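Probable enoyl-CoA hydratase/isomerase (Pseudomonas aeruginosa, PDB 7BOR) binds coenzyme A and, as a member of the crotonase family, probably acts as a delta(3)-delta(2)-enoyl-CoA isomerase. Local coordinates at residues 5-16 with 31-39. Sequence-based numbering, arbitrary orientation.
Sequences IRVERETGLLTL and MYSRMAEAL
Ile-5 and Leu-16, on neighbouring antiparallel strands, press into the helix 31-39 and illustrate how one face of a hairpin can meet a helix tightly in one part and loosely in another. In the dense part, where Ile-5, Leu-16, Met-31, Met-35, Ala-38 and Leu-39 are all buried, the CD1 methyl of Ile-5 lies 3.8 Å from CE of Met-31 and 4.0 Å from CE of Met-35. With CG1 beside the backbone N (chi1 -63°), the CG2 branch of Ile-5 falls against Arg-34 CG at 3.8 Å. Leu-16 divides its branches: CD2 meets the small Ala-38 CB at 3.6 Å, while CD1 faces Leu-39 CD2 at 4.0 Å. The strand 13-18 and helix 29-44 open a beta-alpha-beta unit that continues into strand 50-54, as expected of the crotonase fold, and over 31-39 the helix axis runs almost antiparallel to that of strand 13-16 (171°). Farther along the edge strand 5-9 the fit slackens toward solvent, with Val-7 and Arg-34 partly exposed and Glu-37 exposed. Val-7 reaches Ala-38 CB only at 4.3 Å from CG1, a methyl that also lies over one face of the Arg-34 guanidinium. The same guanidinium has Glu-37 nearby, NH2 to OE1 3.6 Å, but the oxygen stands well out of its plane, so the pairing is one of charge alone.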
ATOM      1  N   ILE A   5      -5.510 -11.489  -8.433  1.00 50.07           N
ATOM      2  CA  ILE A   5      -6.101 -10.159  -8.252  1.00 51.57           C
ATOM      3  C   ILE A   5      -7.479 -10.144  -8.931  1.00 55.64           C
ATOM      4  O   ILE A   5      -7.572 -10.190 -10.168  1.00 59.60           O
ATOM      5  CB  ILE A   5      -5.217  -9.042  -8.833  1.00 49.72           C
ATOM      6  CG1 ILE A   5      -3.837  -8.931  -8.147  1.00 47.84           C
ATOM      7  CG2 ILE A   5      -5.968  -7.704  -8.804  1.00 46.99           C
ATOM      8  CD1 ILE A   5      -3.841  -8.842  -6.648  1.00 48.17           C
ATOM      9  N   ARG A   6      -8.548 -10.056  -8.137  1.00 52.77           N
ATOM     10  CA  ARG A   6      -9.900  -9.904  -8.679  1.00 54.23           C
ATOM     11  C   ARG A   6     -10.228  -8.436  -8.928  1.00 55.50           C
ATOM     12  O   ARG A   6      -9.886  -7.569  -8.121  1.00 52.98           O
ATOM     13  CB  ARG A   6     -10.930 -10.504  -7.730  1.00 56.83           C
ATOM     14  CG  ARG A   6     -10.999 -12.008  -7.785  1.00 58.44           C
ATOM     15  CD  ARG A   6     -11.383 -12.629  -6.433  1.00 63.85           C
ATOM     16  NE  ARG A   6     -12.602 -12.062  -5.853  1.00 68.23           N
ATOM     17  CZ  ARG A   6     -13.193 -12.520  -4.751  1.00 65.12           C
ATOM     18  NH1 ARG A   6     -12.679 -13.554  -4.093  1.00 64.31           N
ATOM     19  NH2 ARG A   6     -14.302 -11.937  -4.307  1.00 65.25           N
ATOM     20  N   VAL A   7     -10.908  -8.163 -10.046  1.00 60.96           N
ATOM     21  CA  VAL A   7     -11.234  -6.793 -10.449  1.00 59.19           C
ATOM     22  C   VAL A   7     -12.737  -6.578 -10.638  1.00 67.92           C
ATOM     23  O   VAL A   7     -13.236  -6.566 -11.768  1.00 70.28           O
ATOM     24  CB  VAL A   7     -10.491  -6.426 -11.741  1.00 58.88           C
ATOM     25  CG1 VAL A   7      -9.061  -6.083 -11.468  1.00 56.91           C
ATOM     26  CG2 VAL A   7     -10.548  -7.603 -12.733  1.00 67.54           C
ATOM     27  N   GLU A   8     -13.467  -6.359  -9.546  1.00 65.57           N
ATOM     28  CA  GLU A   8     -14.913  -6.143  -9.612  1.00 67.29           C
ATOM     29  C   GLU A   8     -15.225  -4.693  -9.989  1.00 69.33           C
ATOM     30  O   GLU A   8     -15.069  -3.787  -9.160  1.00 66.92           O
ATOM     31  CB  GLU A   8     -15.552  -6.489  -8.268  1.00 68.93           C
ATOM     32  CG  GLU A   8     -15.400  -7.949  -7.846  1.00 72.53           C
ATOM     33  CD  GLU A   8     -16.120  -8.922  -8.783  1.00 84.22           C
ATOM     34  OE1 GLU A   8     -17.311  -8.683  -9.107  1.00 86.41           O
ATOM     35  OE2 GLU A   8     -15.486  -9.921  -9.201  1.00 78.85           O
ATOM     36  N   ARG A   9     -15.696  -4.481 -11.227  1.00 69.69           N
ATOM     37  CA  ARG A   9     -16.135  -3.177 -11.719  1.00 66.32           C
ATOM     38  C   ARG A   9     -17.630  -3.014 -11.410  1.00 68.73           C
ATOM     39  O   ARG A   9     -18.501  -3.526 -12.147  1.00 70.58           O
ATOM     40  CB  ARG A   9     -15.869  -3.076 -13.214  1.00 62.32           C
ATOM     41  CG  ARG A   9     -14.738  -2.186 -13.681  1.00 62.82           C
ATOM     42  CD  ARG A   9     -14.822  -1.956 -15.206  1.00 68.25           C
ATOM     43  NE  ARG A   9     -13.793  -0.996 -15.641  1.00 68.57           N
ATOM     44  CZ  ARG A   9     -12.561  -1.350 -16.035  1.00 70.43           C
ATOM     45  NH1 ARG A   9     -11.678  -0.410 -16.398  1.00 67.20           N
ATOM     46  NH2 ARG A   9     -12.202  -2.651 -16.064  1.00 69.88           N
ATOM     47  N   GLU A  10     -17.941  -2.290 -10.300  1.00 69.76           N
ATOM     48  CA  GLU A  10     -19.324  -1.918 -10.028  1.00 67.02           C
ATOM     49  C   GLU A  10     -19.659  -0.546 -10.644  1.00 63.57           C
ATOM     50  O   GLU A  10     -18.935  -0.035 -11.506  1.00 63.17           O
ATOM     51  CB  GLU A  10     -19.581  -1.847  -8.525  1.00 66.58           C
ATOM     52  CG  GLU A  10     -19.855  -3.077  -7.780  1.00 78.57           C
ATOM     53  CD  GLU A  10     -19.953  -2.802  -6.272  1.00 86.93           C
ATOM     54  OE1 GLU A  10     -19.134  -3.373  -5.494  1.00 83.36           O
ATOM     55  OE2 GLU A  10     -20.836  -1.998  -5.846  1.00 94.16           O
ATOM     56  N   THR A  11     -20.673   0.147 -10.086  1.00 68.82           N
ATOM     57  CA  THR A  11     -21.156   1.429 -10.609  1.00 69.42           C
ATOM     58  C   THR A  11     -20.208   2.541 -10.168  1.00 63.99           C
ATOM     59  O   THR A  11     -20.244   2.966  -9.006  1.00 64.77           O
ATOM     60  CB  THR A  11     -22.577   1.722 -10.119  1.00 70.62           C
ATOM     61  OG1 THR A  11     -22.629   1.644  -8.687  1.00 72.33           O
ATOM     62  CG2 THR A  11     -23.602   0.758 -10.716  1.00 70.26           C
ATOM     63  N   GLY A  12     -19.393   3.043 -11.104  1.00 58.29           N
ATOM     64  CA  GLY A  12     -18.396   4.069 -10.818  1.00 55.66           C
ATOM     65  C   GLY A  12     -17.219   3.631  -9.955  1.00 55.03           C
ATOM     66  O   GLY A  12     -16.263   4.407  -9.795  1.00 49.32           O
ATOM     67  N   LEU A  13     -17.237   2.406  -9.431  1.00 49.43           N
ATOM     68  CA  LEU A  13     -16.301   1.947  -8.422  1.00 49.21           C
ATOM     69  C   LEU A  13     -15.555   0.715  -8.921  1.00 50.45           C
ATOM     70  O   LEU A  13     -16.166  -0.329  -9.177  1.00 53.60           O
ATOM     71  CB  LEU A  13     -17.053   1.625  -7.128  1.00 48.65           C
ATOM     72  CG  LEU A  13     -16.268   0.845  -6.098  1.00 47.15           C
ATOM     73  CD1 LEU A  13     -15.140   1.718  -5.548  1.00 42.23           C
ATOM     74  CD2 LEU A  13     -17.218   0.377  -5.010  1.00 46.98           C
ATOM     75  N   LEU A  14     -14.235   0.822  -9.017  1.00 49.14           N
ATOM     76  CA  LEU A  14     -13.389  -0.318  -9.353  1.00 50.43           C
ATOM     77  C   LEU A  14     -12.771  -0.873  -8.077  1.00 45.90           C
ATOM     78  O   LEU A  14     -12.161  -0.130  -7.314  1.00 42.37           O
ATOM     79  CB  LEU A  14     -12.293   0.087 -10.345  1.00 46.89           C
ATOM     80  CG  LEU A  14     -11.356  -1.073 -10.692  1.00 51.58           C
ATOM     81  CD1 LEU A  14     -12.104  -2.250 -11.338  1.00 55.96           C
ATOM     82  CD2 LEU A  14     -10.263  -0.565 -11.589  1.00 49.23           C
ATOM     83  N   THR A  15     -12.925  -2.172  -7.854  1.00 42.40           N
ATOM     84  CA  THR A  15     -12.417  -2.840  -6.668  1.00 49.77           C
ATOM     85  C   THR A  15     -11.310  -3.825  -7.032  1.00 48.89           C
ATOM     86  O   THR A  15     -11.561  -4.802  -7.751  1.00 46.38           O
ATOM     87  CB  THR A  15     -13.550  -3.572  -5.952  1.00 43.69           C
ATOM     88  OG1 THR A  15     -14.511  -2.619  -5.494  1.00 48.36           O
ATOM     89  CG2 THR A  15     -13.006  -4.358  -4.768  1.00 42.58           C
ATOM     90  N   LEU A  16     -10.096  -3.582  -6.504  1.00 46.00           N
ATOM     91  CA  LEU A  16      -8.969  -4.514  -6.612  1.00 39.41           C
ATOM     92  C   LEU A  16      -8.910  -5.359  -5.340  1.00 40.99           C
ATOM     93  O   LEU A  16      -8.651  -4.841  -4.247  1.00 33.97           O
ATOM     94  CB  LEU A  16      -7.668  -3.766  -6.838  1.00 38.90           C
ATOM     95  CG  LEU A  16      -7.681  -2.754  -7.979  1.00 45.39           C
ATOM     96  CD1 LEU A  16      -6.343  -2.026  -8.090  1.00 45.30           C
ATOM     97  CD2 LEU A  16      -8.062  -3.422  -9.298  1.00 48.58           C
ATOM     98  N   MET A  31       0.919 -10.142  -9.522  1.00 41.17           N
ATOM     99  CA  MET A  31      -0.089  -9.344  -8.829  1.00 39.62           C
ATOM    100  C   MET A  31       0.209  -7.873  -8.968  1.00 38.46           C
ATOM    101  O   MET A  31      -0.686  -7.082  -9.295  1.00 41.34           O
ATOM    102  CB  MET A  31      -0.150  -9.765  -7.373  1.00 39.60           C
ATOM    103  CG  MET A  31      -0.788 -11.141  -7.210  1.00 39.11           C
ATOM    104  SD  MET A  31      -0.334 -11.882  -5.664  1.00 34.55           S
ATOM    105  CE  MET A  31      -1.477 -11.002  -4.566  1.00 39.82           C
ATOM    106  N   TYR A  32       1.478  -7.492  -8.800  1.00 32.69           N
ATOM    107  CA  TYR A  32       1.841  -6.102  -8.988  1.00 33.19           C
ATOM    108  C   TYR A  32       1.503  -5.637 -10.394  1.00 39.20           C
ATOM    109  O   TYR A  32       1.103  -4.481 -10.609  1.00 34.90           O
ATOM    110  CB  TYR A  32       3.333  -5.923  -8.745  1.00 39.41           C
ATOM    111  CG  TYR A  32       3.785  -5.970  -7.325  1.00 35.09           C
ATOM    112  CD1 TYR A  32       3.300  -5.056  -6.414  1.00 37.96           C
ATOM    113  CD2 TYR A  32       4.762  -6.858  -6.908  1.00 35.65           C
ATOM    114  CE1 TYR A  32       3.746  -5.040  -5.099  1.00 33.89           C
ATOM    115  CE2 TYR A  32       5.210  -6.850  -5.594  1.00 37.35           C
ATOM    116  CZ  TYR A  32       4.680  -5.922  -4.694  1.00 33.31           C
ATOM    117  OH  TYR A  32       5.098  -5.852  -3.401  1.00 33.77           O
ATOM    118  N   SER A  33       1.765  -6.503 -11.384  1.00 41.66           N
ATOM    119  CA  SER A  33       1.526  -6.141 -12.776  1.00 43.77           C
ATOM    120  C   SER A  33       0.034  -5.965 -13.040  1.00 39.30           C
ATOM    121  O   SER A  33      -0.363  -4.983 -13.677  1.00 42.59           O
ATOM    122  CB  SER A  33       2.156  -7.200 -13.697  1.00 42.96           C
ATOM    123  OG  SER A  33       3.578  -7.062 -13.702  1.00 45.61           O
ATOM    124  N   ARG A  34      -0.801  -6.873 -12.516  1.00 39.19           N
ATOM    125  CA  ARG A  34      -2.244  -6.747 -12.705  1.00 43.35           C
ATOM    126  C   ARG A  34      -2.754  -5.462 -12.063  1.00 47.09           C
ATOM    127  O   ARG A  34      -3.548  -4.730 -12.668  1.00 46.56           O
ATOM    128  CB  ARG A  34      -2.967  -7.983 -12.153  1.00 48.76           C
ATOM    129  CG  ARG A  34      -4.517  -7.937 -12.260  1.00 50.74           C
ATOM    130  CD  ARG A  34      -5.066  -8.776 -13.386  1.00 53.21           C
ATOM    131  NE  ARG A  34      -6.314  -8.239 -13.936  1.00 62.09           N
ATOM    132  CZ  ARG A  34      -6.406  -7.071 -14.579  1.00 61.73           C
ATOM    133  NH1 ARG A  34      -7.567  -6.634 -15.072  1.00 62.78           N
ATOM    134  NH2 ARG A  34      -5.333  -6.311 -14.697  1.00 52.90           N
ATOM    135  N   MET A  35      -2.260  -5.131 -10.864  1.00 44.01           N
ATOM    136  CA  MET A  35      -2.735  -3.919 -10.198  1.00 44.21           C
ATOM    137  C   MET A  35      -2.248  -2.677 -10.919  1.00 39.56           C
ATOM    138  O   MET A  35      -3.004  -1.709 -11.086  1.00 40.75           O
ATOM    139  CB  MET A  35      -2.305  -3.920  -8.730  1.00 39.73           C
ATOM    140  CG  MET A  35      -3.228  -4.772  -7.868  1.00 48.43           C
ATOM    141  SD  MET A  35      -2.899  -4.516  -6.119  1.00 55.91           S
ATOM    142  CE  MET A  35      -1.498  -5.642  -5.908  1.00 47.44           C
ATOM    143  N   ALA A  36      -1.010  -2.687 -11.397  1.00 38.98           N
ATOM    144  CA  ALA A  36      -0.520  -1.510 -12.097  1.00 40.49           C
ATOM    145  C   ALA A  36      -1.341  -1.226 -13.354  1.00 44.99           C
ATOM    146  O   ALA A  36      -1.653  -0.067 -13.654  1.00 46.43           O
ATOM    147  CB  ALA A  36       0.957  -1.667 -12.446  1.00 37.32           C
ATOM    148  N   GLU A  37      -1.690  -2.261 -14.117  1.00 48.55           N
ATOM    149  CA  GLU A  37      -2.448  -2.003 -15.337  1.00 47.98           C
ATOM    150  C   GLU A  37      -3.910  -1.698 -15.018  1.00 44.63           C
ATOM    151  O   GLU A  37      -4.518  -0.844 -15.677  1.00 47.60           O
ATOM    152  CB  GLU A  37      -2.309  -3.182 -16.318  1.00 51.57           C
ATOM    153  CG  GLU A  37      -2.704  -4.554 -15.790  1.00 55.87           C
ATOM    154  CD  GLU A  37      -2.848  -5.613 -16.888  1.00 62.01           C
ATOM    155  OE1 GLU A  37      -3.715  -5.448 -17.784  1.00 69.75           O
ATOM    156  OE2 GLU A  37      -2.094  -6.613 -16.853  1.00 59.39           O
ATOM    157  N   ALA A  38      -4.464  -2.345 -13.988  1.00 45.91           N
ATOM    158  CA  ALA A  38      -5.832  -2.039 -13.574  1.00 50.97           C
ATOM    159  C   ALA A  38      -5.970  -0.572 -13.166  1.00 49.98           C
ATOM    160  O   ALA A  38      -6.945   0.106 -13.543  1.00 49.61           O
ATOM    161  CB  ALA A  38      -6.262  -2.953 -12.430  1.00 42.36           C
ATOM    162  N   LEU A  39      -4.998  -0.062 -12.398  1.00 41.72           N
ATOM    163  CA  LEU A  39      -4.967   1.367 -12.096  1.00 49.25           C
ATOM    164  C   LEU A  39      -4.846   2.212 -13.370  1.00 48.41           C
ATOM    165  O   LEU A  39      -5.560   3.205 -13.544  1.00 51.67           O
ATOM    166  CB  LEU A  39      -3.807   1.673 -11.128  1.00 40.41           C
ATOM    167  CG  LEU A  39      -3.898   1.135  -9.690  1.00 39.55           C
ATOM    168  CD1 LEU A  39      -2.637   1.478  -8.894  1.00 31.67           C
ATOM    169  CD2 LEU A  39      -5.154   1.666  -8.952  1.00 42.66           C
TER